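Local coordinates for uncharacterized conserved protein (Idiomarina loihiensis, PDB 2QSD) that is of unknown function but forms a two-chain assembly from a mainly antiparallel beta chain with DUF1543 family domains, at residues L26-R30 with K46-G50; H56-H62 with P170-Q176; E83-V89 with F105-D111. All blocks are in the same frame, centred on the assembly; numbering follows the deposited sequence.

How the contacts relate
The three contacts illustrate how a small beta protein spreads its long-range connections over separate sheets. Contacts 1 and 2 reach the same antiparallel sheet. Their centres lie about 14 Å apart, and they touch where H27 NE2 comes within 3.3 Å of D58 OD2. Contact 3 belongs to a different sheet, on the opposite side of the chain's centre from both, about 21 Å from contact 1 and 22 Å from contact 2, centre to centre. Contact 1 still reaches it, since I29 CD1 packs 3.7 Å from F105 CE1. Contacts 2 and 3 do not touch, although 83-89 with 105-111 is nested inside the loop closed by contact 2. No active site is known.

Contact 1 of 3, residues L26-R30 with K46-G50; sequences LHDIR and KGWFG
R30 lays its guanidinium over the carbonyl of G47. The oxygen sits above the centre of the flat group, 3.2 Å from R30 CZ to G47 O, and R30 NE is poorly angled for a hydrogen bond to it. The approach is therefore an oxygen over a cationic face. A side chain at position 47 would run into R30 NE, which makes glycine a close fit here. Further along the pair the meeting is apolar. L26 CD1 comes to F49 CZ at 3.7 Å, at the edge of the ring, and the two side chains cross at about a right angle. The outer end of the indole reaches back to the strand, with W48 CH2 3.6 Å from L26 O and W48 CZ3 4.0 Å from D28 CB. F49 CD1 in turn lies over one face of that indole.

Behind this shell stands D28. The arginine chain bends twice, at chi2 (-54°) and chi3 (-61°), and R30 NH1 makes a salt bridge of 3.0 Å to D28 OD2, which lies close to the guanidinium plane. A water beside them gives hydrogen bonds to D28 OD2 (2.6 Å) and to G47 O (2.9 Å), and takes a weak one from F49 N, so it bridges strand and loop where no direct hydrogen bond joins them. W48 NE1 is bound by T51 O. The second subunit adds G21 O to R30 NH1 and the amides of N23 and I24 to D28 OD1, while its own F49 packs on this one.

Gripped at both oxygens by N-H groups and water, the buried carboxylate of D28 is likely to stay ionised, and its charge would in turn hold the arginine flat over the G47 carbonyl at the subunit interface.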
loop_
_atom_site.group_PDB
_atom_site.type_symbol
_atom_site.label_atom_id
_atom_site.label_comp_id
_atom_site.label_asym_id
_atom_site.label_seq_id
_atom_site.Cartn_x
_atom_site.Cartn_y
_atom_site.Cartn_z
ATOM N N LEU A 26 -2.064 -0.942 4.890
ATOM C CA LEU A 26 -2.297 -0.791 3.458
ATOM C C LEU A 26 -2.953 0.550 3.204
ATOM O O LEU A 26 -3.504 1.157 4.126
ATOM C CB LEU A 26 -3.188 -1.917 2.935
ATOM C CG LEU A 26 -2.854 -3.282 3.525
ATOM C CD1 LEU A 26 -4.074 -4.155 3.515
ATOM C CD2 LEU A 26 -1.685 -3.938 2.802
ATOM N N HIS A 27 -2.888 1.008 1.956
ATOM C CA HIS A 27 -3.450 2.297 1.572
ATOM C C HIS A 27 -4.270 2.197 0.288
ATOM O O HIS A 27 -3.908 1.464 -0.621
ATOM C CB HIS A 27 -2.333 3.326 1.386
ATOM C CG HIS A 27 -1.553 3.597 2.632
ATOM N ND1 HIS A 27 -0.508 2.798 3.044
ATOM C CD2 HIS A 27 -1.675 4.571 3.564
ATOM C CE1 HIS A 27 -0.018 3.269 4.175
ATOM N NE2 HIS A 27 -0.710 4.343 4.514
ATOM N N ASP A 28 -5.359 2.956 0.219
ATOM C CA ASP A 28 -6.173 3.043 -0.991
ATOM C C ASP A 28 -6.578 4.498 -1.260
ATOM O O ASP A 28 -6.582 5.326 -0.349
ATOM C CB ASP A 28 -7.424 2.151 -0.866
ATOM C CG ASP A 28 -8.124 1.914 -2.202
ATOM O OD1 ASP A 28 -7.461 2.033 -3.251
ATOM O OD2 ASP A 28 -9.336 1.601 -2.206
ATOM N N ILE A 29 -6.902 4.791 -2.518
ATOM C CA ILE A 29 -7.439 6.078 -2.935
ATOM C C ILE A 29 -8.944 5.949 -3.131
ATOM O O ILE A 29 -9.402 5.083 -3.880
ATOM C CB ILE A 29 -6.784 6.538 -4.253
ATOM C CG1 ILE A 29 -5.313 6.910 -4.029
ATOM C CG2 ILE A 29 -7.555 7.692 -4.894
ATOM C CD1 ILE A 29 -5.121 8.246 -3.379
ATOM N N ARG A 30 -9.711 6.792 -2.439
ATOM C CA ARG A 30 -11.163 6.841 -2.624
ATOM C C ARG A 30 -11.606 8.181 -3.223
ATOM O O ARG A 30 -10.997 9.226 -2.964
ATOM C CB ARG A 30 -11.910 6.607 -1.302
ATOM C CG ARG A 30 -11.494 5.382 -0.483
ATOM C CD ARG A 30 -11.541 4.078 -1.280
ATOM N NE ARG A 30 -12.874 3.759 -1.781
ATOM C CZ ARG A 30 -13.138 2.770 -2.633
ATOM N NH1 ARG A 30 -12.166 1.987 -3.087
ATOM N NH2 ARG A 30 -14.381 2.567 -3.039
ATOM N N LYS A 46 -17.367 3.189 4.308
ATOM C CA LYS A 46 -18.014 2.138 3.521
ATOM C C LYS A 46 -17.272 1.791 2.227
ATOM O O LYS A 46 -17.507 0.734 1.642
ATOM C CB LYS A 46 -19.500 2.451 3.268
ATOM C CG LYS A 46 -19.799 3.388 2.109
ATOM C CD LYS A 46 -21.232 3.198 1.596
ATOM C CE LYS A 46 -22.290 3.641 2.612
ATOM N NZ LYS A 46 -23.679 3.455 2.092
ATOM N N GLY A 47 -16.377 2.672 1.788
ATOM C CA GLY A 47 -15.552 2.407 0.608
ATOM C C GLY A 47 -14.246 1.696 0.936
ATOM O O GLY A 47 -13.638 1.073 0.059
ATOM N N TRP A 48 -13.812 1.794 2.194
ATOM C CA TRP A 48 -12.595 1.116 2.666
ATOM C C TRP A 48 -12.759 -0.399 2.625
ATOM O O TRP A 48 -13.690 -0.935 3.202
ATOM C CB TRP A 48 -12.225 1.581 4.083
ATOM C CG TRP A 48 -11.071 0.844 4.695
ATOM C CD1 TRP A 48 -11.109 0.050 5.805
ATOM C CD2 TRP A 48 -9.704 0.838 4.245
ATOM N NE1 TRP A 48 -9.857 -0.444 6.075
ATOM C CE2 TRP A 48 -8.979 0.013 5.130
ATOM C CE3 TRP A 48 -9.025 1.449 3.184
ATOM C CZ2 TRP A 48 -7.612 -0.223 4.987
ATOM C CZ3 TRP A 48 -7.660 1.209 3.040
ATOM C CH2 TRP A 48 -6.972 0.382 3.936
ATOM N N PHE A 49 -11.853 -1.071 1.927
ATOM C CA PHE A 49 -11.980 -2.500 1.638
ATOM C C PHE A 49 -11.620 -3.377 2.835
ATOM O O PHE A 49 -12.018 -4.546 2.895
ATOM C CB PHE A 49 -11.086 -2.871 0.444
ATOM C CG PHE A 49 -9.623 -2.913 0.777
ATOM C CD1 PHE A 49 -8.872 -1.741 0.799
ATOM C CD2 PHE A 49 -8.996 -4.126 1.095
ATOM C CE1 PHE A 49 -7.521 -1.773 1.116
ATOM C CE2 PHE A 49 -7.649 -4.163 1.426
ATOM C CZ PHE A 49 -6.908 -2.987 1.436
ATOM N N GLY A 50 -10.838 -2.813 3.757
ATOM C CA GLY A 50 -10.232 -3.568 4.849
ATOM C C GLY A 50 -10.972 -3.462 6.165
ATOM O O GLY A 50 -12.179 -3.241 6.195
HETATM O O HOH W 1 -10.759 0.811 -0.173
#

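Contact 2 of 3, residues H56-H62 with P170-Q176; sequences HLDSFVH and PDWKGYQ
P170 opens the pairing by setting CB 4.1 Å from S59 CB, with its CA close to F60 O. D171 then binds twice. Its amide donates to F60 O, and its carboxylate accepts the amide of H62, with H62 N to D171 OD2 at 2.9 Å and an almost straight N-H...O angle of 176°; the donor approaches from above the carboxylate plane.

W172 and F60 form an antiparallel hydrogen-bonded pair in which the bond from F60 N to W172 O is weak. Their rings are nearly parallel but slid apart, F60 CD1 meeting W172 CE3 at 3.7 Å. The far side of the indole reaches L57 CD2 through W172 CZ3 at 4.0 Å and presents its edge to L57 O. K173 rests its CB against S59 CB, whose hydroxyl is bound to Y102.

At G174 the chain turns a corner, and its amide donates to D58 O (2.8 Å). A side chain at this position would collide with the indole of W172. The register slips by one residue here, between L57 and S59. On the other flank D58 and S59 both face Y14 of strand 9-17, a classic beta bulge.

Beyond the corner Y175 forms an offset stack with H56, the centroids 4.3 Å apart and the planes at 23°. With its CG between the backbone N and the carbonyl carbon (chi1 53°), H56 carries its imidazole over the phenol, and its CB lies above the tyrosine face. Q176 completes a hydrogen-bonded pair with L57, the bond from L57 N to Q176 O measuring 2.7 Å.

H56 ND1 donates to D58 OD1 at 2.7 Å, in the imidazole plane, and NE2 is hydrogen-bonded to E25. Held at both nitrogens, the imidazole can hardly turn, which keeps a fixed flat surface for Y175.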
loop_
_atom_site.group_PDB
_atom_site.type_symbol
_atom_site.label_atom_id
_atom_site.label_comp_id
_atom_site.label_asym_id
_atom_site.label_seq_id
_atom_site.Cartn_x
_atom_site.Cartn_y
_atom_site.Cartn_z
ATOM N N HIS A 56 -7.578 5.554 9.094
ATOM C CA HIS A 56 -7.111 6.931 9.172
ATOM C C HIS A 56 -6.961 7.551 7.798
ATOM O O HIS A 56 -6.630 6.874 6.823
ATOM C CB HIS A 56 -5.788 7.023 9.945
ATOM C CG HIS A 56 -4.718 6.109 9.431
ATOM N ND1 HIS A 56 -3.752 6.523 8.538
ATOM C CD2 HIS A 56 -4.457 4.803 9.687
ATOM C CE1 HIS A 56 -2.944 5.514 8.264
ATOM N NE2 HIS A 56 -3.353 4.457 8.944
ATOM N N LEU A 57 -7.222 8.849 7.748
ATOM C CA LEU A 57 -7.031 9.671 6.572
ATOM C C LEU A 57 -5.590 10.176 6.550
ATOM O O LEU A 57 -5.093 10.661 7.565
ATOM C CB LEU A 57 -7.999 10.842 6.663
ATOM C CG LEU A 57 -8.169 11.792 5.494
ATOM C CD1 LEU A 57 -9.027 11.155 4.420
ATOM C CD2 LEU A 57 -8.806 13.055 6.028
ATOM N N ASP A 58 -4.925 10.070 5.399
ATOM C CA ASP A 58 -3.512 10.470 5.283
ATOM C C ASP A 58 -3.253 11.699 4.411
ATOM O O ASP A 58 -2.404 12.524 4.739
ATOM C CB ASP A 58 -2.640 9.296 4.829
ATOM C CG ASP A 58 -2.448 8.254 5.924
ATOM O OD1 ASP A 58 -2.778 8.545 7.096
ATOM O OD2 ASP A 58 -1.969 7.142 5.613
ATOM N N SER A 59 -3.959 11.798 3.290
ATOM C CA SER A 59 -3.990 13.024 2.502
ATOM C C SER A 59 -5.287 13.110 1.714
ATOM O O SER A 59 -5.983 12.113 1.536
ATOM C CB SER A 59 -2.784 13.133 1.566
ATOM O OG SER A 59 -2.800 12.127 0.577
ATOM N N PHE A 60 -5.610 14.317 1.264
ATOM C CA PHE A 60 -6.737 14.539 0.377
ATOM C C PHE A 60 -6.551 15.789 -0.472
ATOM O O PHE A 60 -5.748 16.667 -0.143
ATOM C CB PHE A 60 -8.063 14.611 1.150
ATOM C CG PHE A 60 -8.219 15.842 2.002
ATOM C CD1 PHE A 60 -7.869 15.816 3.345
ATOM C CD2 PHE A 60 -8.746 17.017 1.471
ATOM C CE1 PHE A 60 -8.019 16.942 4.143
ATOM C CE2 PHE A 60 -8.892 18.152 2.257
ATOM C CZ PHE A 60 -8.531 18.115 3.597
ATOM N N VAL A 61 -7.320 15.865 -1.552
ATOM C CA VAL A 61 -7.418 17.070 -2.361
ATOM C C VAL A 61 -8.850 17.260 -2.844
ATOM O O VAL A 61 -9.516 16.304 -3.238
ATOM C CB VAL A 61 -6.393 17.067 -3.535
ATOM C CG1 VAL A 61 -6.506 15.793 -4.387
ATOM C CG2 VAL A 61 -6.514 18.330 -4.390
ATOM N N HIS A 62 -9.334 18.494 -2.750
ATOM C CA HIS A 62 -10.580 18.901 -3.383
ATOM C C HIS A 62 -10.270 19.054 -4.858
ATOM O O HIS A 62 -9.472 19.912 -5.241
ATOM C CB HIS A 62 -11.074 20.219 -2.767
ATOM C CG HIS A 62 -12.197 20.876 -3.514
ATOM N ND1 HIS A 62 -12.371 22.244 -3.530
ATOM C CD2 HIS A 62 -13.203 20.363 -4.263
ATOM C CE1 HIS A 62 -13.434 22.543 -4.253
ATOM N NE2 HIS A 62 -13.954 21.420 -4.713
ATOM N N PRO A 170 -1.685 17.337 -2.641
ATOM C CA PRO A 170 -2.626 17.395 -1.517
ATOM C C PRO A 170 -2.918 18.811 -1.017
ATOM O O PRO A 170 -2.037 19.673 -1.037
ATOM C CB PRO A 170 -1.909 16.604 -0.415
ATOM C CG PRO A 170 -0.812 15.845 -1.107
ATOM C CD PRO A 170 -0.412 16.697 -2.252
ATOM N N ASP A 171 -4.157 19.040 -0.590
ATOM C CA ASP A 171 -4.507 20.225 0.178
ATOM C C ASP A 171 -3.903 20.089 1.579
ATOM O O ASP A 171 -3.481 21.067 2.190
ATOM C CB ASP A 171 -6.033 20.369 0.289
ATOM C CG ASP A 171 -6.701 20.670 -1.044
ATOM O OD1 ASP A 171 -6.002 21.107 -1.986
ATOM O OD2 ASP A 171 -7.934 20.479 -1.147
ATOM N N TRP A 172 -3.872 18.855 2.068
ATOM C CA TRP A 172 -3.464 18.534 3.420
ATOM C C TRP A 172 -2.842 17.146 3.418
ATOM O O TRP A 172 -3.304 16.265 2.697
ATOM C CB TRP A 172 -4.687 18.553 4.344
ATOM C CG TRP A 172 -4.425 18.023 5.728
ATOM C CD1 TRP A 172 -4.004 18.736 6.811
ATOM C CD2 TRP A 172 -4.570 16.665 6.174
ATOM N NE1 TRP A 172 -3.875 17.911 7.903
ATOM C CE2 TRP A 172 -4.213 16.635 7.541
ATOM C CE3 TRP A 172 -4.962 15.471 5.549
ATOM C CZ2 TRP A 172 -4.236 15.458 8.298
ATOM C CZ3 TRP A 172 -4.981 14.302 6.298
ATOM C CH2 TRP A 172 -4.620 14.305 7.660
ATOM N N LYS A 173 -1.800 16.961 4.224
ATOM C CA LYS A 173 -1.262 15.633 4.516
ATOM C C LYS A 173 -0.915 15.495 5.997
ATOM O O LYS A 173 -0.562 16.475 6.657
ATOM C CB LYS A 173 -0.077 15.274 3.610
ATOM C CG LYS A 173 1.090 16.242 3.652
ATOM C CD LYS A 173 2.062 15.979 2.508
ATOM C CE LYS A 173 3.121 17.074 2.423
ATOM N NZ LYS A 173 3.904 16.997 1.159
ATOM N N GLY A 174 -1.042 14.278 6.516
ATOM C CA GLY A 174 -0.833 14.004 7.934
ATOM C C GLY A 174 -1.454 12.691 8.362
ATOM O O GLY A 174 -1.471 11.730 7.594
ATOM N N TYR A 175 -1.963 12.653 9.591
ATOM C CA TYR A 175 -2.552 11.449 10.158
ATOM C C TYR A 175 -3.810 11.836 10.910
ATOM O O TYR A 175 -3.737 12.474 11.952
ATOM C CB TYR A 175 -1.556 10.762 11.105
ATOM C CG TYR A 175 -1.996 9.392 11.601
ATOM C CD1 TYR A 175 -1.576 8.229 10.956
ATOM C CD2 TYR A 175 -2.825 9.261 12.717
ATOM C CE1 TYR A 175 -1.972 6.970 11.410
ATOM C CE2 TYR A 175 -3.233 8.011 13.173
ATOM C CZ TYR A 175 -2.802 6.872 12.517
ATOM O OH TYR A 175 -3.204 5.636 12.978
ATOM N N GLN A 176 -4.963 11.441 10.382
ATOM C CA GLN A 176 -6.244 11.808 10.974
ATOM C C GLN A 176 -7.143 10.581 11.083
ATOM O O GLN A 176 -7.715 10.153 10.086
ATOM C CB GLN A 176 -6.919 12.912 10.145
ATOM C CG GLN A 176 -8.285 13.395 10.661
ATOM C CD GLN A 176 -8.184 14.362 11.831
ATOM O OE1 GLN A 176 -7.100 14.844 12.175
ATOM N NE2 GLN A 176 -9.323 14.656 12.443
HETATM O O HOH W 2 -8.187 21.989 -3.742
#

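Contact 3 of 3, residues E83-V89 with F105-D111; sequences EKRLYFV and FTVVVAD
L86 CD1 nestles between two valines of the facing strand, 3.8 Å from V107 CG1 and 4.1 Å from V109 CG2. On the same side of the sheet F88, whose CG stands anti to its backbone nitrogen (chi1 171°), meets V107 CG2 at its ring edge and brings CE1 to within 3.4 Å of F105 CD2. The two phenyl planes are inclined at 54°, neither stacked nor edge-to-face. Strand 155-161 packs against L86 and V109 from beyond.

The backbones pair as neighbouring antiparallel strands of a three-stranded sheet, with 85-90 in the middle and 105-110 at one edge. Six hydrogen bonds join them, among them Y87 N to V108 O at 2.8 Å and V89 N to T106 O at 2.9 Å.

Helix 113-122 packs on the opposite face, which carries Y87, V89 and A110. Y87 rests CD1 4.0 Å from A110 CB and turns the edge of its ring to A110 O, 3.3 Å from CE1. The Y87 side chain also touches P113 and A116 of the helix. A serine in place of Y87 would probably leave a gap between A110 and A116, with the A110 methyl losing its aromatic neighbour.

Toward the end of the pair, D111 CB approaches E83 O, while its carboxylate is hydrogen-bonded to S115. At the rim a water donates to V109 O and weakly accepts from the extended K84 through NZ.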
loop_
_atom_site.group_PDB
_atom_site.type_symbol
_atom_site.label_atom_id
_atom_site.label_comp_id
_atom_site.label_asym_id
_atom_site.label_seq_id
_atom_site.Cartn_x
_atom_site.Cartn_y
_atom_site.Cartn_z
ATOM N N GLU A 83 -19.483 13.042 -23.908
ATOM C CA GLU A 83 -18.465 12.496 -24.812
ATOM C C GLU A 83 -17.103 12.290 -24.133
ATOM O O GLU A 83 -16.381 11.346 -24.464
ATOM C CB GLU A 83 -18.340 13.315 -26.110
ATOM C CG GLU A 83 -18.020 14.802 -25.943
ATOM C CD GLU A 83 -17.536 15.460 -27.234
ATOM O OE1 GLU A 83 -17.898 14.990 -28.335
ATOM O OE2 GLU A 83 -16.790 16.457 -27.146
ATOM N N LYS A 84 -16.761 13.165 -23.187
ATOM C CA LYS A 84 -15.510 13.043 -22.430
ATOM C C LYS A 84 -15.764 12.843 -20.938
ATOM O O LYS A 84 -16.731 13.371 -20.376
ATOM C CB LYS A 84 -14.577 14.234 -22.681
ATOM C CG LYS A 84 -14.041 14.285 -24.105
ATOM C CD LYS A 84 -12.792 15.133 -24.241
ATOM C CE LYS A 84 -12.226 15.016 -25.654
ATOM N NZ LYS A 84 -10.829 15.518 -25.763
ATOM N N ARG A 85 -14.891 12.064 -20.310
ATOM C CA ARG A 85 -15.077 11.662 -18.924
ATOM C C ARG A 85 -13.801 11.722 -18.102
ATOM O O ARG A 85 -12.684 11.733 -18.633
ATOM C CB ARG A 85 -15.686 10.256 -18.849
ATOM C CG ARG A 85 -17.204 10.243 -18.853
ATOM C CD ARG A 85 -17.756 8.881 -19.231
ATOM N NE ARG A 85 -17.591 8.602 -20.658
ATOM C CZ ARG A 85 -18.068 7.528 -21.283
ATOM N NH1 ARG A 85 -17.860 7.375 -22.585
ATOM N NH2 ARG A 85 -18.753 6.606 -20.615
ATOM N N LEU A 86 -13.996 11.757 -16.791
ATOM C CA LEU A 86 -12.914 11.751 -15.829
ATOM C C LEU A 86 -12.383 10.326 -15.647
ATOM O O LEU A 86 -13.143 9.396 -15.354
ATOM C CB LEU A 86 -13.440 12.296 -14.504
ATOM C CG LEU A 86 -12.499 13.033 -13.565
ATOM C CD1 LEU A 86 -11.918 14.264 -14.236
ATOM C CD2 LEU A 86 -13.277 13.419 -12.330
ATOM N N TYR A 87 -11.080 10.155 -15.833
ATOM C CA TYR A 87 -10.458 8.860 -15.644
ATOM C C TYR A 87 -9.324 8.936 -14.639
ATOM O O TYR A 87 -8.468 9.818 -14.710
ATOM C CB TYR A 87 -9.940 8.290 -16.963
ATOM C CG TYR A 87 -11.014 7.758 -17.887
ATOM C CD1 TYR A 87 -11.535 8.552 -18.910
ATOM C CD2 TYR A 87 -11.503 6.455 -17.749
ATOM C CE1 TYR A 87 -12.523 8.070 -19.768
ATOM C CE2 TYR A 87 -12.492 5.964 -18.605
ATOM C CZ TYR A 87 -12.994 6.778 -19.613
ATOM O OH TYR A 87 -13.970 6.306 -20.465
ATOM N N PHE A 88 -9.341 7.988 -13.708
ATOM C CA PHE A 88 -8.299 7.815 -12.711
ATOM C C PHE A 88 -7.397 6.663 -13.147
ATOM O O PHE A 88 -7.878 5.554 -13.369
ATOM C CB PHE A 88 -8.956 7.501 -11.368
ATOM C CG PHE A 88 -7.995 7.094 -10.296
ATOM C CD1 PHE A 88 -7.136 8.029 -9.724
ATOM C CD2 PHE A 88 -7.961 5.776 -9.844
ATOM C CE1 PHE A 88 -6.257 7.664 -8.725
ATOM C CE2 PHE A 88 -7.079 5.398 -8.844
ATOM C CZ PHE A 88 -6.224 6.348 -8.282
ATOM N N VAL A 89 -6.098 6.926 -13.269
ATOM C CA VAL A 89 -5.157 5.931 -13.784
ATOM C C VAL A 89 -4.098 5.557 -12.749
ATOM O O VAL A 89 -3.293 6.396 -12.333
ATOM C CB VAL A 89 -4.468 6.400 -15.102
ATOM C CG1 VAL A 89 -3.432 5.381 -15.570
ATOM C CG2 VAL A 89 -5.495 6.638 -16.204
ATOM N N PHE A 105 0.096 7.852 -9.394
ATOM C CA PHE A 105 -1.151 7.905 -10.162
ATOM C C PHE A 105 -1.417 9.284 -10.752
ATOM O O PHE A 105 -0.726 10.253 -10.426
ATOM C CB PHE A 105 -2.352 7.461 -9.306
ATOM C CG PHE A 105 -2.670 8.384 -8.162
ATOM C CD1 PHE A 105 -2.205 8.103 -6.885
ATOM C CD2 PHE A 105 -3.446 9.528 -8.356
ATOM C CE1 PHE A 105 -2.496 8.946 -5.825
ATOM C CE2 PHE A 105 -3.738 10.374 -7.307
ATOM C CZ PHE A 105 -3.270 10.078 -6.038
ATOM N N THR A 106 -2.442 9.359 -11.602
ATOM C CA THR A 106 -2.956 10.632 -12.112
ATOM C C THR A 106 -4.457 10.571 -12.423
ATOM O O THR A 106 -5.060 9.495 -12.437
ATOM C CB THR A 106 -2.175 11.126 -13.359
ATOM O OG1 THR A 106 -2.533 12.485 -13.643
ATOM C CG2 THR A 106 -2.478 10.268 -14.574
ATOM N N VAL A 107 -5.046 11.744 -12.646
ATOM C CA VAL A 107 -6.405 11.862 -13.152
ATOM C C VAL A 107 -6.338 12.623 -14.471
ATOM O O VAL A 107 -5.666 13.651 -14.564
ATOM C CB VAL A 107 -7.343 12.578 -12.146
ATOM C CG1 VAL A 107 -8.759 12.696 -12.706
ATOM C CG2 VAL A 107 -7.381 11.833 -10.804
ATOM N N VAL A 108 -7.000 12.094 -15.498
ATOM C CA VAL A 108 -7.032 12.716 -16.827
ATOM C C VAL A 108 -8.453 12.766 -17.385
ATOM O O VAL A 108 -9.351 12.077 -16.893
ATOM C CB VAL A 108 -6.124 11.979 -17.871
ATOM C CG1 VAL A 108 -4.638 12.093 -17.518
ATOM C CG2 VAL A 108 -6.550 10.515 -18.061
ATOM N N VAL A 109 -8.645 13.582 -18.420
ATOM C CA VAL A 109 -9.922 13.659 -19.127
ATOM C C VAL A 109 -9.779 12.999 -20.499
ATOM O O VAL A 109 -8.915 13.382 -21.295
ATOM C CB VAL A 109 -10.411 15.122 -19.260
ATOM C CG1 VAL A 109 -11.640 15.211 -20.154
ATOM C CG2 VAL A 109 -10.718 15.698 -17.891
ATOM N N ALA A 110 -10.612 11.995 -20.759
ATOM C CA ALA A 110 -10.561 11.263 -22.029
ATOM C C ALA A 110 -11.926 10.731 -22.449
ATOM O O ALA A 110 -12.872 10.731 -21.654
ATOM C CB ALA A 110 -9.550 10.135 -21.950
ATOM N N ASP A 111 -12.025 10.285 -23.701
ATOM C CA ASP A 111 -13.276 9.727 -24.230
ATOM C C ASP A 111 -13.394 8.218 -23.996
ATOM O O ASP A 111 -14.492 7.696 -23.787
ATOM C CB ASP A 111 -13.475 10.079 -25.715
ATOM C CG ASP A 111 -12.235 9.816 -26.573
ATOM O OD1 ASP A 111 -12.239 10.236 -27.749
ATOM O OD2 ASP A 111 -11.261 9.198 -26.094
HETATM O O HOH W 3 -8.179 13.961 -24.426
#